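PDB 4AX2: RAP1B from Serratia marcescens, which is a type VI secretion resistance protein that probably protects its producer by neutralising a secreted cell-wall amidase toxin. Local coordinates for residues Y33-R44 / T63-F73. Residues are numbered along the deposited sequence; the frame is centred on the assembly and turned at random.
Sequences YHQVVKELALSR and TANAMREWMPF
Tyr33 turns one ring face to Pro72, whose CD sits 3.3 Å from the Tyr33 ring centroid and 5° off the normal, a CH-pi contact made almost at dead centre, the two side chains crossing at about a right angle. The carbonyl of Trp70 comes up to the edge of the same ring, near its plane. Next to it, Met71 reaches along helix 33-49 as a straight chain, its CG held between the backbone N and the carbonyl carbon (chi1 51°) and its later torsions extended. That shape carries the chain past Tyr33, Val36, Val37 and Leu40: CB beside the Tyr33 ring, SD 3.5 Å from Val37 CG2 and 3.7 Å from Val36 CG1, and CE against Leu40 CD1. Leu40 fits in from its own helix, with CD1 3.5 Å from Arg68 CG and Met67 CB packed on its CB. Farther along, the small Ala64 lets the backbones close in: its CB is 3.6 Å from Leu40 O and also touches Ser43 CB.

The polar end belongs to Arg44. Its NH2 gives a 2.9 Å hydrogen bond to Asn65 OD1, approaching nearly along the carbonyl axis though bent at the hydrogen (143°), and a water bridges Arg44 NE to the same oxygen. Asn83, accepting from Arg44 NH1, gives the guanidinium a further hold.

Residues 33-44 of helix 33-49 run antiparallel to the helical turn from residue 63, the segment axes 8.1 Å apart at closest approach, near the centre of an all-helical immunity-protein fold. Ile82 of helix 75-89 touches Val37 and Leu40, and Ile28 of helix 26-29 meets Val36 and Met67; beyond Glu39, Ser43 and Met67 comes Leu112 of the second subunit, packed against all three.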
loop_
_atom_site.group_PDB
_atom_site.type_symbol
_atom_site.label_atom_id
_atom_site.label_comp_id
_atom_site.label_asym_id
_atom_site.label_seq_id
_atom_site.Cartn_x
_atom_site.Cartn_y
_atom_site.Cartn_z
ATOM N N TYR A 33 -10.480 -2.085 -12.578
ATOM C CA TYR A 33 -10.230 -3.436 -12.102
ATOM C C TYR A 33 -8.734 -3.800 -11.966
ATOM O O TYR A 33 -8.374 -4.503 -11.025
ATOM C CB TYR A 33 -10.910 -4.464 -13.004
ATOM C CG TYR A 33 -12.437 -4.457 -12.975
ATOM C CD1 TYR A 33 -13.141 -4.334 -11.773
ATOM C CD2 TYR A 33 -13.168 -4.618 -14.146
ATOM C CE1 TYR A 33 -14.531 -4.377 -11.746
ATOM C CE2 TYR A 33 -14.549 -4.642 -14.133
ATOM C CZ TYR A 33 -15.231 -4.525 -12.939
ATOM O OH TYR A 33 -16.606 -4.571 -12.936
ATOM N N HIS A 34 -7.882 -3.339 -12.889
ATOM C CA HIS A 34 -6.464 -3.661 -12.788
ATOM C C HIS A 34 -5.886 -3.141 -11.485
ATOM O O HIS A 34 -5.071 -3.811 -10.863
ATOM C CB HIS A 34 -5.652 -3.178 -14.007
ATOM C CG HIS A 34 -5.687 -1.676 -14.249
ATOM N ND1 HIS A 34 -4.832 -0.820 -13.646
ATOM C CD2 HIS A 34 -6.466 -0.908 -15.103
ATOM C CE1 HIS A 34 -5.068 0.429 -14.068
ATOM N NE2 HIS A 34 -6.063 0.378 -14.976
ATOM N N GLN A 35 -6.352 -1.981 -11.027
ATOM C CA GLN A 35 -5.940 -1.470 -9.724
ATOM C C GLN A 35 -6.402 -2.332 -8.557
ATOM O O GLN A 35 -5.659 -2.522 -7.600
ATOM C CB GLN A 35 -6.397 -0.025 -9.530
ATOM C CG GLN A 35 -5.836 0.621 -8.270
ATOM C CD GLN A 35 -4.315 0.794 -8.299
ATOM O OE1 GLN A 35 -3.756 1.259 -9.287
ATOM N NE2 GLN A 35 -3.646 0.420 -7.203
ATOM N N VAL A 36 -7.621 -2.873 -8.632
ATOM C CA VAL A 36 -8.113 -3.762 -7.577
ATOM C C VAL A 36 -7.218 -4.974 -7.400
ATOM O O VAL A 36 -6.970 -5.403 -6.274
ATOM C CB VAL A 36 -9.550 -4.233 -7.829
ATOM C CG1 VAL A 36 -10.039 -5.104 -6.666
ATOM C CG2 VAL A 36 -10.463 -3.029 -8.054
ATOM N N VAL A 37 -6.721 -5.519 -8.504
ATOM C CA VAL A 37 -5.794 -6.636 -8.456
ATOM C C VAL A 37 -4.540 -6.226 -7.677
ATOM O O VAL A 37 -4.019 -7.013 -6.890
ATOM C CB VAL A 37 -5.406 -7.107 -9.861
ATOM C CG1 VAL A 37 -4.321 -8.171 -9.770
ATOM C CG2 VAL A 37 -6.640 -7.623 -10.626
ATOM N N LYS A 38 -4.054 -5.017 -7.920
ATOM C CA LYS A 38 -2.847 -4.521 -7.199
ATOM C C LYS A 38 -3.111 -4.373 -5.704
ATOM O O LYS A 38 -2.248 -4.679 -4.901
ATOM C CB LYS A 38 -2.311 -3.222 -7.788
ATOM C CG LYS A 38 -1.903 -3.351 -9.247
ATOM C CD LYS A 38 -0.714 -2.475 -9.622
ATOM C CE LYS A 38 -0.993 -0.974 -9.521
ATOM N NZ LYS A 38 0.237 -0.113 -9.704
ATOM N N GLU A 39 -4.318 -3.927 -5.335
ATOM C CA GLU A 39 -4.693 -3.838 -3.924
ATOM C C GLU A 39 -4.668 -5.223 -3.290
ATOM O O GLU A 39 -4.226 -5.382 -2.146
ATOM C CB GLU A 39 -6.088 -3.247 -3.726
ATOM C CG GLU A 39 -6.336 -1.910 -4.404
ATOM C CD GLU A 39 -5.399 -0.815 -3.942
ATOM O OE1 GLU A 39 -5.583 -0.355 -2.796
ATOM O OE2 GLU A 39 -4.557 -0.374 -4.747
ATOM N N LEU A 40 -5.173 -6.222 -4.017
ATOM C CA LEU A 40 -5.154 -7.591 -3.510
ATOM C C LEU A 40 -3.703 -8.041 -3.310
ATOM O O LEU A 40 -3.342 -8.578 -2.251
ATOM C CB LEU A 40 -5.873 -8.541 -4.482
ATOM C CG LEU A 40 -5.932 -10.029 -4.128
ATOM C CD1 LEU A 40 -7.113 -10.677 -4.844
ATOM C CD2 LEU A 40 -4.638 -10.761 -4.489
ATOM N N ALA A 41 -2.880 -7.804 -4.328
ATOM C CA ALA A 41 -1.477 -8.217 -4.287
ATOM C C ALA A 41 -0.713 -7.569 -3.132
ATOM O O ALA A 41 0.011 -8.252 -2.417
ATOM C CB ALA A 41 -0.781 -7.927 -5.621
ATOM N N LEU A 42 -0.881 -6.267 -2.958
ATOM C CA LEU A 42 -0.248 -5.541 -1.842
ATOM C C LEU A 42 -0.705 -6.107 -0.489
ATOM O O LEU A 42 0.116 -6.419 0.378
ATOM C CB LEU A 42 -0.594 -4.050 -1.964
ATOM C CG LEU A 42 -0.116 -3.141 -0.819
ATOM C CD1 LEU A 42 1.381 -3.302 -0.545
ATOM C CD2 LEU A 42 -0.452 -1.696 -1.123
ATOM N N SER A 43 -2.020 -6.241 -0.312
ATOM C CA SER A 43 -2.568 -6.713 0.955
ATOM C C SER A 43 -2.052 -8.111 1.293
ATOM O O SER A 43 -1.672 -8.385 2.423
ATOM C CB SER A 43 -4.110 -6.711 0.927
ATOM O OG SER A 43 -4.631 -5.418 0.680
ATOM N N ARG A 44 -2.031 -8.996 0.309
ATOM C CA ARG A 44 -1.520 -10.349 0.543
ATOM C C ARG A 44 -0.013 -10.383 0.787
ATOM O O ARG A 44 0.459 -11.134 1.613
ATOM C CB ARG A 44 -1.915 -11.281 -0.605
ATOM C CG ARG A 44 -1.526 -12.726 -0.328
ATOM C CD ARG A 44 -2.090 -13.678 -1.347
ATOM N NE ARG A 44 -3.545 -13.714 -1.324
ATOM C CZ ARG A 44 -4.297 -14.086 -2.354
ATOM N NH1 ARG A 44 -3.739 -14.468 -3.510
ATOM N NH2 ARG A 44 -5.614 -14.108 -2.218
ATOM N N THR A 63 -8.501 -8.911 3.970
ATOM C CA THR A 63 -8.661 -7.736 3.076
ATOM C C THR A 63 -8.331 -8.106 1.620
ATOM O O THR A 63 -9.078 -7.777 0.694
ATOM C CB THR A 63 -7.743 -6.593 3.537
ATOM O OG1 THR A 63 -8.128 -6.180 4.856
ATOM C CG2 THR A 63 -7.764 -5.390 2.551
ATOM N N ALA A 64 -7.212 -8.799 1.428
ATOM C CA ALA A 64 -6.828 -9.286 0.092
ATOM C C ALA A 64 -7.930 -10.146 -0.503
ATOM O O ALA A 64 -8.396 -9.906 -1.630
ATOM C CB ALA A 64 -5.518 -10.065 0.151
ATOM N N ASN A 65 -8.366 -11.148 0.259
ATOM C CA ASN A 65 -9.367 -12.079 -0.246
ATOM C C ASN A 65 -10.679 -11.383 -0.601
ATOM O O ASN A 65 -11.320 -11.719 -1.603
ATOM C CB ASN A 65 -9.591 -13.223 0.745
ATOM C CG ASN A 65 -8.384 -14.146 0.845
ATOM O OD1 ASN A 65 -7.587 -14.235 -0.102
ATOM N ND2 ASN A 65 -8.225 -14.819 1.999
ATOM N N ALA A 66 -11.050 -10.408 0.214
ATOM C CA ALA A 66 -12.298 -9.673 0.035
ATOM C C ALA A 66 -12.299 -8.858 -1.260
ATOM O O ALA A 66 -13.370 -8.572 -1.803
ATOM C CB ALA A 66 -12.558 -8.764 1.253
ATOM N N MET A 67 -11.121 -8.500 -1.761
ATOM C CA MET A 67 -11.020 -7.718 -3.005
ATOM C C MET A 67 -11.639 -8.458 -4.183
ATOM O O MET A 67 -12.133 -7.834 -5.123
ATOM C CB MET A 67 -9.562 -7.386 -3.386
ATOM C CG MET A 67 -8.785 -6.496 -2.410
ATOM S SD MET A 67 -9.556 -4.881 -2.286
ATOM C CE MET A 67 -8.546 -4.116 -0.994
ATOM N N ARG A 68 -11.544 -9.784 -4.173
ATOM C CA ARG A 68 -12.010 -10.561 -5.312
ATOM C C ARG A 68 -13.512 -10.370 -5.575
ATOM O O ARG A 68 -13.960 -10.558 -6.700
ATOM C CB ARG A 68 -11.696 -12.034 -5.108
ATOM C CG ARG A 68 -10.201 -12.314 -4.949
ATOM C CD ARG A 68 -9.917 -13.777 -4.705
ATOM N NE ARG A 68 -10.635 -14.285 -3.537
ATOM C CZ ARG A 68 -10.198 -15.257 -2.748
ATOM N NH1 ARG A 68 -9.032 -15.843 -2.982
ATOM N NH2 ARG A 68 -10.935 -15.648 -1.722
ATOM N N GLU A 69 -14.284 -9.995 -4.555
ATOM C CA GLU A 69 -15.727 -9.788 -4.739
ATOM C C GLU A 69 -16.000 -8.612 -5.696
ATOM O O GLU A 69 -17.051 -8.573 -6.318
ATOM C CB GLU A 69 -16.436 -9.574 -3.386
ATOM C CG GLU A 69 -17.952 -9.445 -3.494
ATOM C CD GLU A 69 -18.712 -9.561 -2.172
ATOM O OE1 GLU A 69 -18.086 -9.488 -1.095
ATOM O OE2 GLU A 69 -19.961 -9.711 -2.212
ATOM N N TRP A 70 -15.045 -7.692 -5.845
ATOM C CA TRP A 70 -15.308 -6.424 -6.533
ATOM C C TRP A 70 -14.670 -6.326 -7.887
ATOM O O TRP A 70 -14.565 -5.230 -8.446
ATOM C CB TRP A 70 -14.910 -5.252 -5.626
ATOM C CG TRP A 70 -15.461 -5.494 -4.248
ATOM C CD1 TRP A 70 -14.758 -5.764 -3.072
ATOM C CD2 TRP A 70 -16.874 -5.615 -3.892
ATOM N NE1 TRP A 70 -15.624 -5.981 -2.030
ATOM C CE2 TRP A 70 -16.915 -5.921 -2.465
ATOM C CE3 TRP A 70 -18.070 -5.478 -4.588
ATOM C CZ2 TRP A 70 -18.111 -6.077 -1.787
ATOM C CZ3 TRP A 70 -19.278 -5.648 -3.895
ATOM C CH2 TRP A 70 -19.294 -5.943 -2.527
ATOM N N MET A 71 -14.264 -7.468 -8.431
ATOM C CA MET A 71 -13.693 -7.536 -9.775
ATOM C C MET A 71 -13.914 -8.892 -10.429
ATOM O O MET A 71 -13.946 -9.916 -9.748
ATOM C CB MET A 71 -12.181 -7.273 -9.701
ATOM C CG MET A 71 -11.462 -8.142 -8.679
ATOM S SD MET A 71 -9.678 -8.009 -8.935
ATOM C CE MET A 71 -9.101 -8.920 -7.488
ATOM N N PRO A 72 -14.018 -8.918 -11.775
ATOM C CA PRO A 72 -14.163 -10.184 -12.493
ATOM C C PRO A 72 -12.790 -10.871 -12.653
ATOM O O PRO A 72 -12.237 -10.961 -13.750
ATOM C CB PRO A 72 -14.778 -9.756 -13.825
ATOM C CG PRO A 72 -14.223 -8.403 -14.060
ATOM C CD PRO A 72 -14.053 -7.768 -12.688
ATOM N N PHE A 73 -12.267 -11.319 -11.517
ATOM C CA PHE A 73 -10.907 -11.828 -11.366
ATOM C C PHE A 73 -10.843 -13.283 -11.816
ATOM O O PHE A 73 -11.789 -14.060 -11.606
ATOM C CB PHE A 73 -10.550 -11.738 -9.880
ATOM C CG PHE A 73 -9.144 -12.129 -9.544
ATOM C CD1 PHE A 73 -8.063 -11.460 -10.102
ATOM C CD2 PHE A 73 -8.902 -13.138 -8.625
ATOM C CE1 PHE A 73 -6.766 -11.793 -9.751
ATOM C CE2 PHE A 73 -7.603 -13.496 -8.282
ATOM C CZ PHE A 73 -6.530 -12.833 -8.858
HETATM O O HOH W 1 -4.828 -13.414 1.190
#